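Local coordinates for protein 336aa long hypothetical dTDP-glucose 4,6-dehydratase (Pyrococcus horikoshii, PDB 2HUN) that binds NAD in a Rossmann fold and probably acts as a dTDP-glucose 4,6-dehydratase, at residues N46-E51 / N314-K319. Numbering follows the deposited sequence.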
# COMPACT_ATOMS: atom_id res chain seq x y z
N ASN A 46 -29.23 2.49 -12.32
CA ASN A 46 -28.45 3.71 -12.43
C ASN A 46 -28.24 4.12 -13.88
O ASN A 46 -28.23 5.31 -14.20
CB ASN A 46 -27.07 3.53 -11.79
CG ASN A 46 -27.13 3.38 -10.29
OD1 ASN A 46 -28.21 3.38 -9.70
ND2 ASN A 46 -25.97 3.24 -9.67
N LEU A 47 -28.06 3.14 -14.76
CA LEU A 47 -27.80 3.42 -16.17
C LEU A 47 -28.77 2.80 -17.17
O LEU A 47 -28.44 2.68 -18.35
CB LEU A 47 -26.38 2.96 -16.52
CG LEU A 47 -25.21 3.60 -15.76
CD1 LEU A 47 -23.91 2.88 -16.09
CD2 LEU A 47 -25.12 5.07 -16.14
N LYS A 48 -29.96 2.42 -16.72
CA LYS A 48 -30.90 1.78 -17.63
C LYS A 48 -31.28 2.60 -18.86
O LYS A 48 -31.51 2.04 -19.93
CB LYS A 48 -32.16 1.32 -16.90
CG LYS A 48 -33.13 2.41 -16.48
CD LYS A 48 -34.37 1.76 -15.88
CE LYS A 48 -35.43 2.77 -15.48
NZ LYS A 48 -36.59 2.10 -14.84
N ASP A 49 -31.33 3.92 -18.73
CA ASP A 49 -31.70 4.75 -19.87
C ASP A 49 -30.57 4.96 -20.88
O ASP A 49 -30.78 5.55 -21.94
CB ASP A 49 -32.24 6.10 -19.41
CG ASP A 49 -31.24 6.88 -18.60
OD1 ASP A 49 -30.88 6.42 -17.49
OD2 ASP A 49 -30.81 7.96 -19.06
N LEU A 50 -29.37 4.48 -20.55
CA LEU A 50 -28.23 4.60 -21.46
C LEU A 50 -27.88 3.22 -22.00
O LEU A 50 -27.12 3.10 -22.96
CB LEU A 50 -27.01 5.18 -20.73
CG LEU A 50 -27.06 6.64 -20.27
CD1 LEU A 50 -25.71 7.03 -19.67
CD2 LEU A 50 -27.41 7.54 -21.44
N GLU A 51 -28.44 2.19 -21.37
CA GLU A 51 -28.19 0.81 -21.76
C GLU A 51 -28.00 0.59 -23.25
O GLU A 51 -27.03 -0.03 -23.68
CB GLU A 51 -29.32 -0.11 -21.30
CG GLU A 51 -29.52 -0.20 -19.81
CD GLU A 51 -30.47 -1.31 -19.44
OE1 GLU A 51 -31.54 -1.40 -20.08
OE2 GLU A 51 -30.16 -2.09 -18.52
N ASN A 314 -37.16 11.18 -7.97
CA ASN A 314 -36.78 9.85 -8.42
C ASN A 314 -37.07 8.80 -7.38
O ASN A 314 -36.26 7.91 -7.12
CB ASN A 314 -35.30 9.85 -8.80
CG ASN A 314 -35.05 10.50 -10.14
OD1 ASN A 314 -35.30 9.90 -11.19
ND2 ASN A 314 -34.57 11.75 -10.13
N GLU A 315 -38.26 8.90 -6.79
CA GLU A 315 -38.67 7.95 -5.77
C GLU A 315 -38.62 6.54 -6.36
O GLU A 315 -38.43 5.57 -5.65
CB GLU A 315 -40.09 8.28 -5.28
CG GLU A 315 -40.63 7.32 -4.24
CD GLU A 315 -41.84 7.86 -3.49
OE1 GLU A 315 -42.13 9.07 -3.59
OE2 GLU A 315 -42.49 7.06 -2.79
N TRP A 316 -38.78 6.45 -7.68
CA TRP A 316 -38.75 5.15 -8.35
C TRP A 316 -37.41 4.44 -8.13
O TRP A 316 -37.36 3.21 -8.02
CB TRP A 316 -38.96 5.32 -9.86
CG TRP A 316 -37.80 5.94 -10.57
CD1 TRP A 316 -37.55 7.27 -10.75
CD2 TRP A 316 -36.71 5.24 -11.19
NE1 TRP A 316 -36.37 7.45 -11.45
CE2 TRP A 316 -35.84 6.22 -11.73
CE3 TRP A 316 -36.39 3.89 -11.35
CZ2 TRP A 316 -34.66 5.87 -12.41
CZ3 TRP A 316 -35.22 3.55 -12.02
CH2 TRP A 316 -34.37 4.54 -12.54
N TRP A 317 -36.34 5.23 -8.04
CA TRP A 317 -34.99 4.68 -7.85
C TRP A 317 -34.65 4.23 -6.43
O TRP A 317 -34.25 3.08 -6.23
CB TRP A 317 -33.94 5.71 -8.33
CG TRP A 317 -32.53 5.17 -8.31
CD1 TRP A 317 -31.91 4.45 -9.29
CD2 TRP A 317 -31.61 5.25 -7.22
NE1 TRP A 317 -30.65 4.08 -8.88
CE2 TRP A 317 -30.44 4.55 -7.61
CE3 TRP A 317 -31.65 5.83 -5.94
CZ2 TRP A 317 -29.32 4.42 -6.77
CZ3 TRP A 317 -30.55 5.71 -5.11
CH2 TRP A 317 -29.39 5.01 -5.53
N TRP A 318 -34.83 5.10 -5.43
CA TRP A 318 -34.49 4.76 -4.05
C TRP A 318 -35.48 3.90 -3.28
O TRP A 318 -35.12 3.16 -2.37
CB TRP A 318 -34.21 6.03 -3.23
CG TRP A 318 -35.32 7.06 -3.22
CD1 TRP A 318 -35.40 8.18 -4.00
CD2 TRP A 318 -36.42 7.13 -2.29
NE1 TRP A 318 -36.47 8.95 -3.62
CE2 TRP A 318 -37.11 8.34 -2.58
CE3 TRP A 318 -36.88 6.31 -1.26
CZ2 TRP A 318 -38.25 8.73 -1.86
CZ3 TRP A 318 -38.01 6.70 -0.55
CH2 TRP A 318 -38.68 7.90 -0.85
N LYS A 319 -36.75 4.03 -3.65
CA LYS A 319 -37.83 3.30 -3.01
C LYS A 319 -37.57 1.79 -2.89
O LYS A 319 -37.71 1.22 -1.82
CB LYS A 319 -39.11 3.58 -3.79
CG LYS A 319 -40.35 3.04 -3.15
CD LYS A 319 -40.39 3.44 -1.70
CE LYS A 319 -41.69 2.97 -1.09
NZ LYS A 319 -41.51 2.63 0.35
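N46 and W317 meet through a single polar bond that shows how two side chains can join segments far apart in sequence. W317 NE1 donates to N46 OD1 at 2.7 Å, and the oxygen sits at the edge of the indole, close to the ring plane. The hydrogen bond is bent, 141° at the hydrogen, while the donor stands nearly in line with the C=O bond; amide and ring planes differ by 35°. With CG turned opposite the backbone N of W317 (chi1 -174°), the indole extends from the short helix 315-318 toward the loop between strands 31-36 and 56-60. The other end of the same amide, N46 ND2, makes weak bonds to G13 O and S17 OG.

The second kind of contact is nonpolar in part and lies nearer solvent. The extended chain of K48 reaches the six-membered ring of W316, with K48 CE 3.6 Å from W316 CH2 and K48 NZ 3.5 Å from W316 CZ3, approaching the ring obliquely. On the pyrrole side, W316 NE1 donates to N314 OD1, which helps fix the ring's rotation, and W317 CB lies over one face.

A phenylalanine in place of W317 would probably leave OD1 of the buried N46 without its donor. The chemistry thus implies that one indole N-H ties the C-terminal helix to a loop beside what is probably the glycine-rich turn of the Rossmann NAD site.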